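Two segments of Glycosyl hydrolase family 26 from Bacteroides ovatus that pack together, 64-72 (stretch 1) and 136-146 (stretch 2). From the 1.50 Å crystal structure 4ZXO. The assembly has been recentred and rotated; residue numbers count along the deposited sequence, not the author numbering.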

ATOM      1  N   ASP A  64       6.539  -4.924   3.138  1.00  7.14           N
ATOM      2  CA  ASP A  64       6.873  -5.356   1.765  1.00  7.12           C
ATOM      3  C   ASP A  64       7.263  -6.805   1.737  1.00  7.11           C
ATOM      4  O   ASP A  64       7.933  -7.302   2.645  1.00  9.10           O
ATOM      5  CB  ASP A  64       7.991  -4.485   1.206  1.00  7.62           C
ATOM      6  CG  ASP A  64       7.984  -4.452  -0.333  1.00  8.85           C
ATOM      7  OD1 ASP A  64       7.334  -3.534  -0.880  1.00 11.35           O
ATOM      8  OD2 ASP A  64       8.521  -5.382  -0.990  1.00  7.83           O
ATOM      9  N   LEU A  65       6.793  -7.497   0.696  1.00  7.18           N
ATOM     10  CA  LEU A  65       7.117  -8.920   0.521  1.00  6.39           C
ATOM     11  C   LEU A  65       8.293  -9.169  -0.444  1.00  7.61           C
ATOM     12  O   LEU A  65       8.631 -10.311  -0.709  1.00  7.58           O
ATOM     13  CB  LEU A  65       5.897  -9.694   0.055  1.00  7.12           C
ATOM     14  CG  LEU A  65       4.734  -9.657   1.017  1.00  8.58           C
ATOM     15  CD1 LEU A  65       3.567 -10.516   0.488  1.00 10.66           C
ATOM     16  CD2 LEU A  65       5.152 -10.061   2.469  1.00  9.07           C
ATOM     17  N   GLY A  66       8.944  -8.109  -0.914  1.00  6.99           N
ATOM     18  CA  GLY A  66      10.056  -8.282  -1.831  1.00  6.46           C
ATOM     19  C   GLY A  66      11.079  -9.248  -1.273  1.00  7.45           C
ATOM     20  O   GLY A  66      11.496  -9.132  -0.102  1.00  8.83           O
ATOM     21  N   GLU A  67      11.466 -10.195  -2.134  1.00  8.48           N
ATOM     22  CA  GLU A  67      12.420 -11.320  -1.899  1.00  8.15           C
ATOM     23  C   GLU A  67      11.777 -12.521  -1.240  1.00  8.43           C
ATOM     24  O   GLU A  67      12.428 -13.547  -1.104  1.00 10.62           O
ATOM     25  CB  GLU A  67      13.689 -10.888  -1.130  1.00  9.71           C
ATOM     26  CG  GLU A  67      14.449  -9.802  -1.891  1.00 11.04           C
ATOM     27  CD  GLU A  67      15.819  -9.532  -1.324  1.00 13.66           C
ATOM     28  OE1 GLU A  67      16.345 -10.320  -0.499  1.00 15.94           O
ATOM     29  OE2 GLU A  67      16.425  -8.542  -1.733  1.00 14.92           O
ATOM     30  N   ILE A  68      10.481 -12.492  -0.914  1.00  7.84           N
ATOM     31  CA  ILE A  68       9.846 -13.744  -0.486  1.00  8.65           C
ATOM     32  C   ILE A  68       9.971 -14.777  -1.576  1.00  9.28           C
ATOM     33  O   ILE A  68      10.106 -15.995  -1.280  1.00 11.97           O
ATOM     34  CB  ILE A  68       8.366 -13.534  -0.051  1.00  8.90           C
ATOM     35  CG1 ILE A  68       7.915 -14.732   0.859  1.00 11.17           C
ATOM     36  CG2 ILE A  68       7.448 -13.331  -1.290  1.00  8.97           C
ATOM     37  CD1 ILE A  68       6.768 -14.400   1.737  1.00 13.98           C
ATOM     38  N   GLU A  69       9.988 -14.322  -2.827  1.00  8.87           N
ATOM     39  CA  GLU A  69      10.075 -15.223  -3.978  1.00  9.12           C
ATOM     40  C   GLU A  69      11.391 -15.992  -4.018  1.00 10.64           C
ATOM     41  O   GLU A  69      11.484 -17.010  -4.749  1.00 12.29           O
ATOM     42  CB  GLU A  69       9.931 -14.428  -5.276  1.00  9.06           C
ATOM     43  CG  GLU A  69      10.950 -13.270  -5.471  1.00  9.03           C
ATOM     44  CD  GLU A  69      10.588 -11.966  -4.753  1.00  8.46           C
ATOM     45  OE1 GLU A  69       9.651 -11.944  -3.925  1.00  8.68           O
ATOM     46  OE2 GLU A  69      11.314 -10.950  -4.999  1.00  9.61           O
ATOM     47  N   LEU A  70      12.423 -15.465  -3.331  1.00  9.87           N
ATOM     48  CA  LEU A  70      13.729 -16.144  -3.269  1.00 10.94           C
ATOM     49  C   LEU A  70      13.784 -17.251  -2.237  1.00 11.61           C
ATOM     50  O   LEU A  70      14.787 -17.969  -2.151  1.00 13.53           O
ATOM     51  CB  LEU A  70      14.814 -15.163  -2.975  1.00 11.39           C
ATOM     52  CG  LEU A  70      14.930 -14.013  -3.974  1.00 12.13           C
ATOM     53  CD1 LEU A  70      16.136 -13.107  -3.658  1.00 12.92           C
ATOM     54  CD2 LEU A  70      15.075 -14.478  -5.402  1.00 12.95           C
ATOM     55  N   GLY A  71      12.743 -17.431  -1.460  1.00 10.88           N
ATOM     56  CA  GLY A  71      12.729 -18.554  -0.502  1.00 11.36           C
ATOM     57  C   GLY A  71      13.553 -18.365   0.769  1.00 13.01           C
ATOM     58  O   GLY A  71      13.769 -19.323   1.538  1.00 14.76           O
ATOM     59  N   GLY A  72      14.032 -17.138   0.993  1.00 14.18           N
ATOM     60  CA  GLY A  72      14.813 -16.834   2.187  1.00 13.46           C
ATOM     61  C   GLY A  72      13.981 -16.382   3.354  1.00 12.17           C
ATOM     62  O   GLY A  72      12.750 -16.466   3.335  1.00 13.56           O
ATOM     63  N   LEU A 136       4.997 -17.956 -11.785  1.00 12.31           N
ATOM     64  CA  LEU A 136       3.852 -18.470 -11.065  1.00 12.58           C
ATOM     65  C   LEU A 136       4.315 -19.057  -9.705  1.00 11.80           C
ATOM     66  O   LEU A 136       3.576 -18.941  -8.724  1.00 12.66           O
ATOM     67  CB  LEU A 136       3.080 -19.520 -11.885  1.00 13.13           C
ATOM     68  CG  LEU A 136       2.501 -19.033 -13.198  1.00 14.95           C
ATOM     69  CD1 LEU A 136       1.694 -20.154 -13.834  1.00 15.36           C
ATOM     70  CD2 LEU A 136       1.608 -17.855 -12.989  1.00 16.81           C
ATOM     71  N   GLU A 137       5.496 -19.675  -9.645  1.00 11.24           N
ATOM     72  CA  GLU A 137       6.039 -20.191  -8.377  1.00 12.64           C
ATOM     73  C   GLU A 137       6.261 -19.012  -7.400  1.00 12.44           C
ATOM     74  O   GLU A 137       5.962 -19.128  -6.216  1.00 12.76           O
ATOM     75  CB  GLU A 137       7.335 -20.953  -8.663  1.00 15.23           C
ATOM     76  CG  GLU A 137       8.061 -21.489  -7.439  1.00 21.99           C
ATOM     77  CD  GLU A 137       9.472 -20.939  -7.378  1.00 28.55           C
ATOM     78  OE1 GLU A 137      10.349 -21.217  -8.285  1.00 29.38           O
ATOM     79  OE2 GLU A 137       9.691 -20.187  -6.415  1.00 31.82           O
ATOM     80  N   TRP A 138       6.754 -17.888  -7.934  1.00 10.90           N
ATOM     81  CA  TRP A 138       6.986 -16.688  -7.115  1.00 10.13           C
ATOM     82  C   TRP A 138       5.672 -16.164  -6.544  1.00  9.76           C
ATOM     83  O   TRP A 138       5.596 -15.854  -5.376  1.00 10.19           O
ATOM     84  CB  TRP A 138       7.684 -15.598  -7.939  1.00  9.79           C
ATOM     85  CG  TRP A 138       9.166 -15.913  -8.159  1.00  9.32           C
ATOM     86  CD1 TRP A 138       9.841 -17.081  -7.887  1.00 10.82           C
ATOM     87  CD2 TRP A 138      10.111 -14.995  -8.646  1.00  9.60           C
ATOM     88  NE1 TRP A 138      11.179 -16.920  -8.188  1.00 10.84           N
ATOM     89  CE2 TRP A 138      11.374 -15.634  -8.631  1.00  9.56           C
ATOM     90  CE3 TRP A 138      10.012 -13.647  -9.040  1.00  9.90           C
ATOM     91  CZ2 TRP A 138      12.548 -14.989  -9.033  1.00  9.81           C
ATOM     92  CZ3 TRP A 138      11.184 -12.979  -9.473  1.00 10.09           C
ATOM     93  CH2 TRP A 138      12.448 -13.651  -9.444  1.00 10.34           C
ATOM     94  N   ILE A 139       4.626 -16.110  -7.372  1.00  9.12           N
ATOM     95  CA  ILE A 139       3.342 -15.638  -6.900  1.00  9.07           C
ATOM     96  C   ILE A 139       2.823 -16.639  -5.831  1.00  9.61           C
ATOM     97  O   ILE A 139       2.270 -16.209  -4.828  1.00  9.51           O
ATOM     98  CB  ILE A 139       2.349 -15.464  -8.032  1.00  9.12           C
ATOM     99  CG1 ILE A 139       2.801 -14.318  -8.978  1.00  9.75           C
ATOM    100  CG2 ILE A 139       0.948 -15.150  -7.492  1.00 11.54           C
ATOM    101  CD1 ILE A 139       2.117 -14.374 -10.405  1.00 10.85           C
ATOM    102  N   ASP A 140       3.051 -17.938  -6.018  1.00 10.88           N
ATOM    103  CA  ASP A 140       2.593 -18.941  -5.080  1.00 11.39           C
ATOM    104  C   ASP A 140       3.291 -18.755  -3.739  1.00 11.14           C
ATOM    105  O   ASP A 140       2.712 -19.030  -2.689  1.00 12.34           O
ATOM    106  CB  ASP A 140       2.853 -20.369  -5.622  1.00 12.61           C
ATOM    107  CG  ASP A 140       1.885 -20.757  -6.704  1.00 14.57           C
ATOM    108  OD1 ASP A 140       0.923 -19.989  -7.003  1.00 15.37           O
ATOM    109  OD2 ASP A 140       1.998 -21.900  -7.194  1.00 16.45           O
ATOM    110  N   ARG A 141       4.521 -18.256  -3.761  1.00 11.24           N
ATOM    111  CA  ARG A 141       5.259 -18.002  -2.509  1.00 12.97           C
ATOM    112  C   ARG A 141       4.615 -16.852  -1.760  1.00 11.94           C
ATOM    113  O   ARG A 141       4.452 -16.900  -0.524  1.00 13.82           O
ATOM    114  CB  ARG A 141       6.771 -17.715  -2.794  1.00 16.03           C
ATOM    115  CG  ARG A 141       7.535 -19.034  -3.207  1.00 19.51           C
ATOM    116  CD  ARG A 141       9.008 -18.887  -3.702  1.00 24.15           C
ATOM    117  NE  ARG A 141       9.746 -20.097  -3.321  1.00 29.07           N
ATOM    118  CZ  ARG A 141      10.968 -20.425  -3.734  1.00 32.67           C
ATOM    119  NH1 ARG A 141      11.519 -21.541  -3.257  1.00 34.13           N
ATOM    120  NH2 ARG A 141      11.655 -19.646  -4.596  1.00 32.83           N
ATOM    121  N   VAL A 142       4.217 -15.810  -2.487  1.00 11.64           N
ATOM    122  CA  VAL A 142       3.373 -14.767  -1.879  1.00 10.63           C
ATOM    123  C   VAL A 142       2.057 -15.353  -1.347  1.00 10.89           C
ATOM    124  O   VAL A 142       1.632 -15.064  -0.215  1.00 11.38           O
ATOM    125  CB  VAL A 142       3.052 -13.658  -2.917  1.00  9.31           C
ATOM    126  CG1 VAL A 142       1.943 -12.715  -2.373  1.00  9.22           C
ATOM    127  CG2 VAL A 142       4.333 -12.877  -3.248  1.00 11.04           C
ATOM    128  N   ALA A 143       1.394 -16.191  -2.151  1.00 10.96           N
ATOM    129  CA  ALA A 143       0.120 -16.787  -1.702  1.00 12.25           C
ATOM    130  C   ALA A 143       0.282 -17.551  -0.371  1.00 12.98           C
ATOM    131  O   ALA A 143      -0.518 -17.372   0.586  1.00 13.45           O
ATOM    132  CB  ALA A 143      -0.440 -17.704  -2.794  1.00 12.32           C
ATOM    133  N   ASP A 144       1.334 -18.366  -0.287  1.00 12.73           N
ATOM    134  CA  ASP A 144       1.562 -19.125   0.943  1.00 13.98           C
ATOM    135  C   ASP A 144       1.812 -18.215   2.165  1.00 14.25           C
ATOM    136  O   ASP A 144       1.318 -18.512   3.277  1.00 15.90           O
ATOM    137  CB  ASP A 144       2.756 -20.047   0.782  1.00 16.43           C
ATOM    138  CG  ASP A 144       2.475 -21.233  -0.108  1.00 18.83           C
ATOM    139  OD1 ASP A 144       1.286 -21.561  -0.329  1.00 18.04           O
ATOM    140  OD2 ASP A 144       3.460 -21.829  -0.578  1.00 21.76           O
ATOM    141  N   PHE A 145       2.517 -17.089   1.963  1.00 12.93           N
ATOM    142  CA  PHE A 145       2.679 -16.151   3.061  1.00 11.91           C
ATOM    143  C   PHE A 145       1.326 -15.563   3.473  1.00 11.17           C
ATOM    144  O   PHE A 145       1.005 -15.486   4.655  1.00 12.23           O
ATOM    145  CB  PHE A 145       3.642 -15.041   2.703  1.00 11.91           C
ATOM    146  CG  PHE A 145       3.864 -14.108   3.843  1.00 12.16           C
ATOM    147  CD1 PHE A 145       4.708 -14.450   4.867  1.00 14.14           C
ATOM    148  CD2 PHE A 145       3.222 -12.893   3.907  1.00 11.98           C
ATOM    149  CE1 PHE A 145       4.909 -13.574   5.946  1.00 14.27           C
ATOM    150  CE2 PHE A 145       3.422 -12.007   4.980  1.00 11.89           C
ATOM    151  CZ  PHE A 145       4.260 -12.369   5.993  1.00 13.51           C
ATOM    152  N   LEU A 146       0.533 -15.135   2.506  1.00 11.39           N
ATOM    153  CA  LEU A 146      -0.776 -14.559   2.810  1.00 11.09           C
ATOM    154  C   LEU A 146      -1.684 -15.527   3.592  1.00 12.20           C
ATOM    155  O   LEU A 146      -2.449 -15.123   4.475  1.00 12.78           O
ATOM    156  CB  LEU A 146      -1.459 -14.127   1.508  1.00 11.40           C
ATOM    157  CG  LEU A 146      -0.732 -12.950   0.802  1.00 11.75           C
ATOM    158  CD1 LEU A 146      -1.396 -12.586  -0.519  1.00 13.09           C
ATOM    159  CD2 LEU A 146      -0.616 -11.699   1.690  1.00 14.76           C
TER

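Stretch 2 is one segment of a longer helix, and the residues that meet stretch 1 recur along it at the spacing of helical turns: Trp138, Arg141, Val142 and Phe145. Against them lies a loop that makes a type II turn from Leu65 to Ile68 and then a short 3-10 segment, 68-70.

Glu137 comes first, and its role is indirect. Its carboxylate forms a salt bridge along the helix, OE2 of Glu137 to NH2 of Arg141 at 2.7 Å.

At Trp138 the backbones come closest, CA of Trp138 lying 4.6 Å from CA of Glu69. So near an approach suits a flat side chain, and the indole offers a face: CB of Glu69 sits 3.5 Å from the centroid of the five-membered ring of Trp138, 19° off the ring normal, in a CH-pi contact. The aliphatic part of Glu69 thus packs on the ring, while its buried carboxylate leads away from the helix and is satisfied by hydrogen bonds elsewhere in the structure and by a weak one within the loop, from N of Glu67 to OE2 of Glu69 at 3.0 Å. At the margin, CD2 of Leu70 reaches CZ2 of Trp138 at 4.5 Å.

Ile139 points away from stretch 1, and Asp140 is out of its reach. Arg141 points toward it and supplies the one hydrogen bond between the stretches: NH2 of Arg141 donates to O of Glu69 at 2.6 Å, with an N-H...O angle of 138°. The carbonyl lies at the edge of the guanidinium, near its plane, where the N-H bonds point. A long side chain suits this place, since it can run past the loop, CD of Arg141 lying 3.9 Å from O of Ile68, before its charged end meets the backbone. Gly71 crosses one face of the guanidinium, its N 4.0 Å from NH2 of Arg141. Its positive phi favours glycine, and an ideal CB there would also lie a tight 3.2 Å from NH1 of Arg141.

At Val142 the contact becomes wholly apolar. Its compact, branched side chain touches two loop residues: CG1 of Val142 lies 4.0 Å from CD1 of Leu65, and its CG2 lies 3.7 Å from CG2 of Ile68.

One turn after Arg141, Phe145 points toward the loop and meets the same pair. Its CE2 is 3.6 Å from CD2 of Leu65, and its CB is 3.3 Å from CD1 of Ile68, a close fit. The large ring extends the apolar surface, so that Leu65 and Ile68, both pointing toward the helix, are each shared between Val142 and Phe145.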